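Local coordinates for uncharacterized protein (Chaetomium thermophilum, PDB 3LPZ) that probably takes part in the Get pathway of tail-anchored protein biogenesis, as an alpha-solenoid member of the GET4 family suited to binding Get5 and other partners, at residues W51-S62 with L77-A88. Sequence-based numbering, arbitrary orientation.
Sequences WAAAVDILASVS and LAVLLVDTFRQA
Trp51 lies with one face of its indole against Ala88, at the N-terminal end of helix 51-67. Followed outward, its CB already touches Ala88 CB, and CG comes to 3.4 Å from that same methyl, which makes a CH-pi contact over the five-membered ring, 27° off the normal. CD1 and CD2 flank the methyl too, while NE1 and CE2 lie against Ala88 CA. Farther out, CE3 meets Thr84 CG2 near the ring plane, at the edge; CZ2 nears Gln87 O, which stands above the face toward its rim, and CZ3 and CH2 both reach Gln87 CB (CH2 to CB 3.7 Å). Replacing the indole by an alanine is likely to strip the Ala88 methyl and Gln87 CB of their apolar cover and open a gap beside Thr84 CG2.

Deeper in, the helices interlock by knobs into holes. Thr84 enters between Trp51, Ala54, Val55 and Leu58; chi1 of -62° sets OG1 beside the backbone N and CG2 anti to it. The methyl thus faces Val55 CG2, 3.9 Å away. OG1 turns back to Leu80 O at 2.8 Å. That carbonyl also accepts from Thr84 N, on the opposite face of its plane. Leu58 in turn sits among Leu77, Leu80, Leu81 and Thr84, its CD2 4.0 Å from Leu77 CG. Val55 CG2 meets Phe85 CE1 at 3.5 Å, and the Phe85 ring also meets Trp124 of helix 112-128.

The axes run antiparallel at 158°, 8.8 Å apart, as in the helical hairpins of an alpha-solenoid. Between 51-62 and 77-88 the fit is apolar, whereas Ser62 OG adds a polar tie to Gly74 O, earlier on the same partner helix.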
ATOM      1  N   TRP A  51      -1.958  -5.100  31.915  1.00 24.70           N
ATOM      2  CA  TRP A  51      -1.560  -5.085  30.512  1.00 25.80           C
ATOM      3  C   TRP A  51      -0.462  -4.082  30.255  1.00 25.58           C
ATOM      4  O   TRP A  51       0.412  -4.342  29.418  1.00 25.79           O
ATOM      5  CB  TRP A  51      -2.761  -4.765  29.614  1.00 26.56           C
ATOM      6  CG  TRP A  51      -3.858  -5.753  29.826  1.00 28.88           C
ATOM      7  CD1 TRP A  51      -5.060  -5.534  30.463  1.00 30.59           C
ATOM      8  CD2 TRP A  51      -3.848  -7.130  29.446  1.00 29.17           C
ATOM      9  NE1 TRP A  51      -5.792  -6.686  30.481  1.00 29.76           N
ATOM     10  CE2 TRP A  51      -5.078  -7.681  29.861  1.00 30.23           C
ATOM     11  CE3 TRP A  51      -2.931  -7.945  28.769  1.00 30.03           C
ATOM     12  CZ2 TRP A  51      -5.417  -9.012  29.619  1.00 31.14           C
ATOM     13  CZ3 TRP A  51      -3.263  -9.269  28.538  1.00 32.26           C
ATOM     14  CH2 TRP A  51      -4.492  -9.790  28.965  1.00 32.55           C
ATOM     15  N   ALA A  52      -0.502  -2.956  30.974  1.00 25.07           N
ATOM     16  CA  ALA A  52       0.476  -1.893  30.769  1.00 25.03           C
ATOM     17  C   ALA A  52       1.895  -2.376  31.108  1.00 24.82           C
ATOM     18  O   ALA A  52       2.846  -2.029  30.422  1.00 24.80           O
ATOM     19  CB  ALA A  52       0.109  -0.639  31.565  1.00 25.52           C
ATOM     20  N   ALA A  53       2.009  -3.174  32.166  1.00 24.07           N
ATOM     21  CA  ALA A  53       3.279  -3.783  32.550  1.00 23.48           C
ATOM     22  C   ALA A  53       3.746  -4.799  31.504  1.00 22.43           C
ATOM     23  O   ALA A  53       4.894  -4.762  31.072  1.00 21.71           O
ATOM     24  CB  ALA A  53       3.158  -4.445  33.929  1.00 23.13           C
ATOM     25  N   ALA A  54       2.854  -5.702  31.102  1.00 21.51           N
ATOM     26  CA  ALA A  54       3.224  -6.718  30.137  1.00 21.30           C
ATOM     27  C   ALA A  54       3.748  -6.055  28.859  1.00 21.11           C
ATOM     28  O   ALA A  54       4.750  -6.493  28.304  1.00 20.32           O
ATOM     29  CB  ALA A  54       2.036  -7.615  29.812  1.00 21.18           C
ATOM     30  N   VAL A  55       3.041  -5.018  28.394  1.00 20.72           N
ATOM     31  CA  VAL A  55       3.404  -4.294  27.188  1.00 20.66           C
ATOM     32  C   VAL A  55       4.771  -3.618  27.312  1.00 21.70           C
ATOM     33  O   VAL A  55       5.589  -3.706  26.386  1.00 22.39           O
ATOM     34  CB  VAL A  55       2.295  -3.244  26.781  1.00 20.70           C
ATOM     35  CG1 VAL A  55       2.857  -2.167  25.809  1.00 19.04           C
ATOM     36  CG2 VAL A  55       1.100  -3.942  26.162  1.00 19.69           C
ATOM     37  N   ASP A  56       5.020  -2.930  28.426  1.00 22.25           N
ATOM     38  CA  ASP A  56       6.292  -2.206  28.585  0.50 22.84           C
ATOM     39  C   ASP A  56       7.435  -3.222  28.594  1.00 22.87           C
ATOM     40  O   ASP A  56       8.452  -3.014  27.940  1.00 23.31           O
ATOM     41  CB  ASP A  56       6.329  -1.373  29.872  0.50 23.13           C
ATOM     42  CG  ASP A  56       5.511  -0.084  29.782  0.50 24.50           C
ATOM     43  OD1 ASP A  56       5.129   0.352  28.679  0.50 25.35           O
ATOM     44  OD2 ASP A  56       5.234   0.498  30.844  0.50 27.06           O
ATOM     45  N   ILE A  57       7.248  -4.326  29.317  1.00 21.86           N
ATOM     46  CA  ILE A  57       8.253  -5.393  29.367  1.00 21.42           C
ATOM     47  C   ILE A  57       8.546  -5.987  27.981  1.00 20.67           C
ATOM     48  O   ILE A  57       9.706  -6.044  27.557  1.00 21.27           O
ATOM     49  CB  ILE A  57       7.853  -6.509  30.360  1.00 21.37           C
ATOM     50  CG1 ILE A  57       7.880  -5.943  31.793  1.00 21.51           C
ATOM     51  CG2 ILE A  57       8.802  -7.731  30.227  1.00 20.80           C
ATOM     52  CD1 ILE A  57       7.117  -6.778  32.796  1.00 21.60           C
ATOM     53  N   LEU A  58       7.502  -6.424  27.284  1.00 18.85           N
ATOM     54  CA  LEU A  58       7.684  -7.016  25.945  1.00 18.61           C
ATOM     55  C   LEU A  58       8.302  -6.034  24.944  1.00 19.09           C
ATOM     56  O   LEU A  58       9.212  -6.405  24.182  1.00 18.69           O
ATOM     57  CB  LEU A  58       6.339  -7.564  25.408  1.00 17.83           C
ATOM     58  CG  LEU A  58       5.849  -8.778  26.210  1.00 16.93           C
ATOM     59  CD1 LEU A  58       4.412  -9.153  25.840  1.00 16.38           C
ATOM     60  CD2 LEU A  58       6.774  -9.969  26.009  1.00 16.53           C
ATOM     61  N   ALA A  59       7.797  -4.798  24.911  1.00 19.48           N
ATOM     62  CA  ALA A  59       8.329  -3.813  23.952  1.00 20.56           C
ATOM     63  C   ALA A  59       9.800  -3.481  24.237  1.00 20.92           C
ATOM     64  O   ALA A  59      10.596  -3.427  23.318  1.00 20.21           O
ATOM     65  CB  ALA A  59       7.451  -2.497  23.919  1.00 20.68           C
ATOM     66  N   SER A  60      10.160  -3.254  25.503  1.00 20.75           N
ATOM     67  CA  SER A  60      11.543  -2.868  25.809  1.00 21.43           C
ATOM     68  C   SER A  60      12.501  -4.018  25.520  1.00 20.98           C
ATOM     69  O   SER A  60      13.538  -3.817  24.888  1.00 21.71           O
ATOM     70  CB  SER A  60      11.706  -2.460  27.282  1.00 22.11           C
ATOM     71  OG  SER A  60      10.788  -1.449  27.619  1.00 25.23           O
ATOM     72  N   VAL A  61      12.146  -5.223  25.952  1.00 20.00           N
ATOM     73  CA  VAL A  61      13.041  -6.370  25.813  1.00 19.87           C
ATOM     74  C   VAL A  61      13.115  -6.868  24.355  1.00 20.17           C
ATOM     75  O   VAL A  61      14.184  -7.296  23.885  1.00 19.82           O
ATOM     76  CB  VAL A  61      12.674  -7.537  26.781  1.00 19.68           C
ATOM     77  CG1 VAL A  61      13.546  -8.793  26.496  1.00 19.73           C
ATOM     78  CG2 VAL A  61      12.791  -7.097  28.288  1.00 20.76           C
ATOM     79  N   SER A  62      11.984  -6.820  23.650  1.00 19.69           N
ATOM     80  CA  SER A  62      11.968  -7.127  22.224  1.00 20.56           C
ATOM     81  C   SER A  62      12.957  -6.240  21.471  1.00 20.76           C
ATOM     82  O   SER A  62      13.761  -6.736  20.666  1.00 21.05           O
ATOM     83  CB  SER A  62      10.580  -6.913  21.606  1.00 20.69           C
ATOM     84  OG  SER A  62      10.711  -7.015  20.191  1.00 24.59           O
ATOM     85  N   LEU A  77       9.167 -12.045  20.527  1.00 20.54           N
ATOM     86  CA  LEU A  77       8.625 -11.142  21.558  1.00 20.20           C
ATOM     87  C   LEU A  77       7.787 -10.007  20.962  1.00 19.25           C
ATOM     88  O   LEU A  77       6.791  -9.586  21.565  1.00 18.26           O
ATOM     89  CB  LEU A  77       9.737 -10.564  22.439  1.00 20.81           C
ATOM     90  CG  LEU A  77       9.873 -11.161  23.830  1.00 23.49           C
ATOM     91  CD1 LEU A  77       9.628 -12.665  23.869  1.00 24.38           C
ATOM     92  CD2 LEU A  77      11.154 -10.773  24.469  1.00 23.71           C
ATOM     93  N   ALA A  78       8.206  -9.510  19.794  1.00 18.32           N
ATOM     94  CA  ALA A  78       7.447  -8.450  19.112  1.00 18.82           C
ATOM     95  C   ALA A  78       6.076  -8.977  18.684  1.00 18.84           C
ATOM     96  O   ALA A  78       5.080  -8.270  18.779  1.00 17.86           O
ATOM     97  CB  ALA A  78       8.233  -7.885  17.898  1.00 18.20           C
ATOM     98  N   VAL A  79       6.023 -10.218  18.205  1.00 19.14           N
ATOM     99  CA  VAL A  79       4.724 -10.854  17.872  1.00 19.28           C
ATOM    100  C   VAL A  79       3.864 -11.025  19.134  1.00 19.53           C
ATOM    101  O   VAL A  79       2.633 -10.780  19.105  1.00 19.35           O
ATOM    102  CB  VAL A  79       4.930 -12.222  17.105  1.00 19.60           C
ATOM    103  CG1 VAL A  79       3.611 -12.990  16.908  1.00 18.90           C
ATOM    104  CG2 VAL A  79       5.591 -11.958  15.730  1.00 19.29           C
ATOM    105  N   LEU A  80       4.496 -11.419  20.247  1.00 19.32           N
ATOM    106  CA  LEU A  80       3.779 -11.583  21.521  0.50 19.26           C
ATOM    107  C   LEU A  80       3.204 -10.234  21.978  1.00 19.36           C
ATOM    108  O   LEU A  80       2.135 -10.167  22.562  1.00 19.51           O
ATOM    109  CB  LEU A  80       4.727 -12.154  22.589  0.50 19.10           C
ATOM    110  CG  LEU A  80       4.133 -12.581  23.933  0.50 18.37           C
ATOM    111  CD1 LEU A  80       2.939 -13.521  23.728  0.50 18.09           C
ATOM    112  CD2 LEU A  80       5.213 -13.225  24.839  0.50 17.80           C
ATOM    113  N   LEU A  81       3.930  -9.157  21.690  1.00 19.01           N
ATOM    114  CA  LEU A  81       3.501  -7.827  22.049  1.00 18.51           C
ATOM    115  C   LEU A  81       2.176  -7.501  21.347  1.00 18.42           C
ATOM    116  O   LEU A  81       1.262  -6.949  21.963  1.00 17.68           O
ATOM    117  CB  LEU A  81       4.581  -6.795  21.670  1.00 18.84           C
ATOM    118  CG  LEU A  81       4.194  -5.302  21.780  1.00 19.97           C
ATOM    119  CD1 LEU A  81       3.838  -4.944  23.249  1.00 20.82           C
ATOM    120  CD2 LEU A  81       5.298  -4.377  21.205  1.00 18.09           C
ATOM    121  N   VAL A  82       2.091  -7.810  20.052  1.00 18.89           N
ATOM    122  CA  VAL A  82       0.847  -7.592  19.306  1.00 19.18           C
ATOM    123  C   VAL A  82      -0.249  -8.451  19.919  1.00 20.28           C
ATOM    124  O   VAL A  82      -1.367  -7.974  20.097  1.00 19.59           O
ATOM    125  CB  VAL A  82       0.959  -7.964  17.797  1.00 18.98           C
ATOM    126  CG1 VAL A  82      -0.407  -7.779  17.097  1.00 18.97           C
ATOM    127  CG2 VAL A  82       2.023  -7.108  17.108  1.00 18.27           C
ATOM    128  N   ASP A  83       0.019  -9.722  20.226  1.00 21.05           N
ATOM    129  CA  ASP A  83      -1.029 -10.568  20.792  0.50 22.60           C
ATOM    130  C   ASP A  83      -1.479 -10.037  22.164  1.00 22.21           C
ATOM    131  O   ASP A  83      -2.635 -10.194  22.571  1.00 22.35           O
ATOM    132  CB  ASP A  83      -0.569 -12.030  20.836  0.50 23.51           C
ATOM    133  CG  ASP A  83      -0.751 -12.725  19.490  0.50 25.83           C
ATOM    134  OD1 ASP A  83      -1.908 -12.856  19.002  0.50 28.98           O
ATOM    135  OD2 ASP A  83       0.258 -13.141  18.902  0.50 29.10           O
ATOM    136  N   THR A  84      -0.544  -9.393  22.868  1.00 21.36           N
ATOM    137  CA  THR A  84      -0.840  -8.795  24.153  1.00 20.57           C
ATOM    138  C   THR A  84      -1.787  -7.611  23.967  1.00 20.20           C
ATOM    139  O   THR A  84      -2.714  -7.463  24.752  1.00 20.22           O
ATOM    140  CB  THR A  84       0.454  -8.389  24.893  1.00 20.91           C
ATOM    141  OG1 THR A  84       1.228  -9.580  25.135  1.00 20.36           O
ATOM    142  CG2 THR A  84       0.146  -7.715  26.238  1.00 19.80           C
ATOM    143  N   PHE A  85      -1.562  -6.787  22.935  1.00 19.56           N
ATOM    144  CA  PHE A  85      -2.465  -5.653  22.627  1.00 20.21           C
ATOM    145  C   PHE A  85      -3.875  -6.182  22.339  1.00 20.33           C
ATOM    146  O   PHE A  85      -4.872  -5.632  22.797  1.00 20.13           O
ATOM    147  CB  PHE A  85      -1.959  -4.841  21.418  1.00 19.22           C
ATOM    148  CG  PHE A  85      -0.824  -3.854  21.725  1.00 20.89           C
ATOM    149  CD1 PHE A  85      -0.708  -3.223  22.958  1.00 22.19           C
ATOM    150  CD2 PHE A  85       0.093  -3.516  20.737  1.00 23.46           C
ATOM    151  CE1 PHE A  85       0.339  -2.292  23.215  1.00 22.57           C
ATOM    152  CE2 PHE A  85       1.141  -2.591  20.988  1.00 23.15           C
ATOM    153  CZ  PHE A  85       1.248  -1.979  22.225  1.00 20.89           C
ATOM    154  N   ARG A  86      -3.959  -7.236  21.549  1.00 21.22           N
ATOM    155  CA  ARG A  86      -5.247  -7.904  21.302  1.00 23.35           C
ATOM    156  C   ARG A  86      -5.980  -8.351  22.547  1.00 24.29           C
ATOM    157  O   ARG A  86      -7.167  -8.065  22.700  1.00 24.63           O
ATOM    158  CB  ARG A  86      -5.032  -9.153  20.486  1.00 23.86           C
ATOM    159  CG  ARG A  86      -4.661  -8.897  19.126  1.00 25.17           C
ATOM    160  CD  ARG A  86      -4.807 -10.197  18.371  1.00 27.97           C
ATOM    161  NE  ARG A  86      -4.481  -9.978  16.980  1.00 28.37           N
ATOM    162  CZ  ARG A  86      -3.340 -10.337  16.417  1.00 29.94           C
ATOM    163  NH1 ARG A  86      -2.390 -10.967  17.136  1.00 30.94           N
ATOM    164  NH2 ARG A  86      -3.168 -10.085  15.133  1.00 27.82           N
ATOM    165  N   GLN A  87      -5.275  -9.090  23.409  1.00 25.13           N
ATOM    166  CA  GLN A  87      -5.842  -9.613  24.650  1.00 26.36           C
ATOM    167  C   GLN A  87      -6.264  -8.504  25.612  1.00 25.93           C
ATOM    168  O   GLN A  87      -7.239  -8.637  26.335  1.00 25.86           O
ATOM    169  CB  GLN A  87      -4.826 -10.503  25.363  1.00 26.97           C
ATOM    170  CG  GLN A  87      -4.627 -11.823  24.708  1.00 30.41           C
ATOM    171  CD  GLN A  87      -3.875 -12.757  25.620  1.00 37.54           C
ATOM    172  OE1 GLN A  87      -4.459 -13.688  26.177  1.00 42.53           O
ATOM    173  NE2 GLN A  87      -2.587 -12.488  25.831  1.00 38.76           N
ATOM    174  N   ALA A  88      -5.506  -7.421  25.613  1.00 25.37           N
ATOM    175  CA  ALA A  88      -5.824  -6.243  26.412  1.00 25.17           C
ATOM    176  C   ALA A  88      -6.992  -5.434  25.831  1.00 24.74           C
ATOM    177  O   ALA A  88      -7.483  -4.544  26.485  1.00 24.17           O
ATOM    178  CB  ALA A  88      -4.593  -5.353  26.515  1.00 25.00           C
TER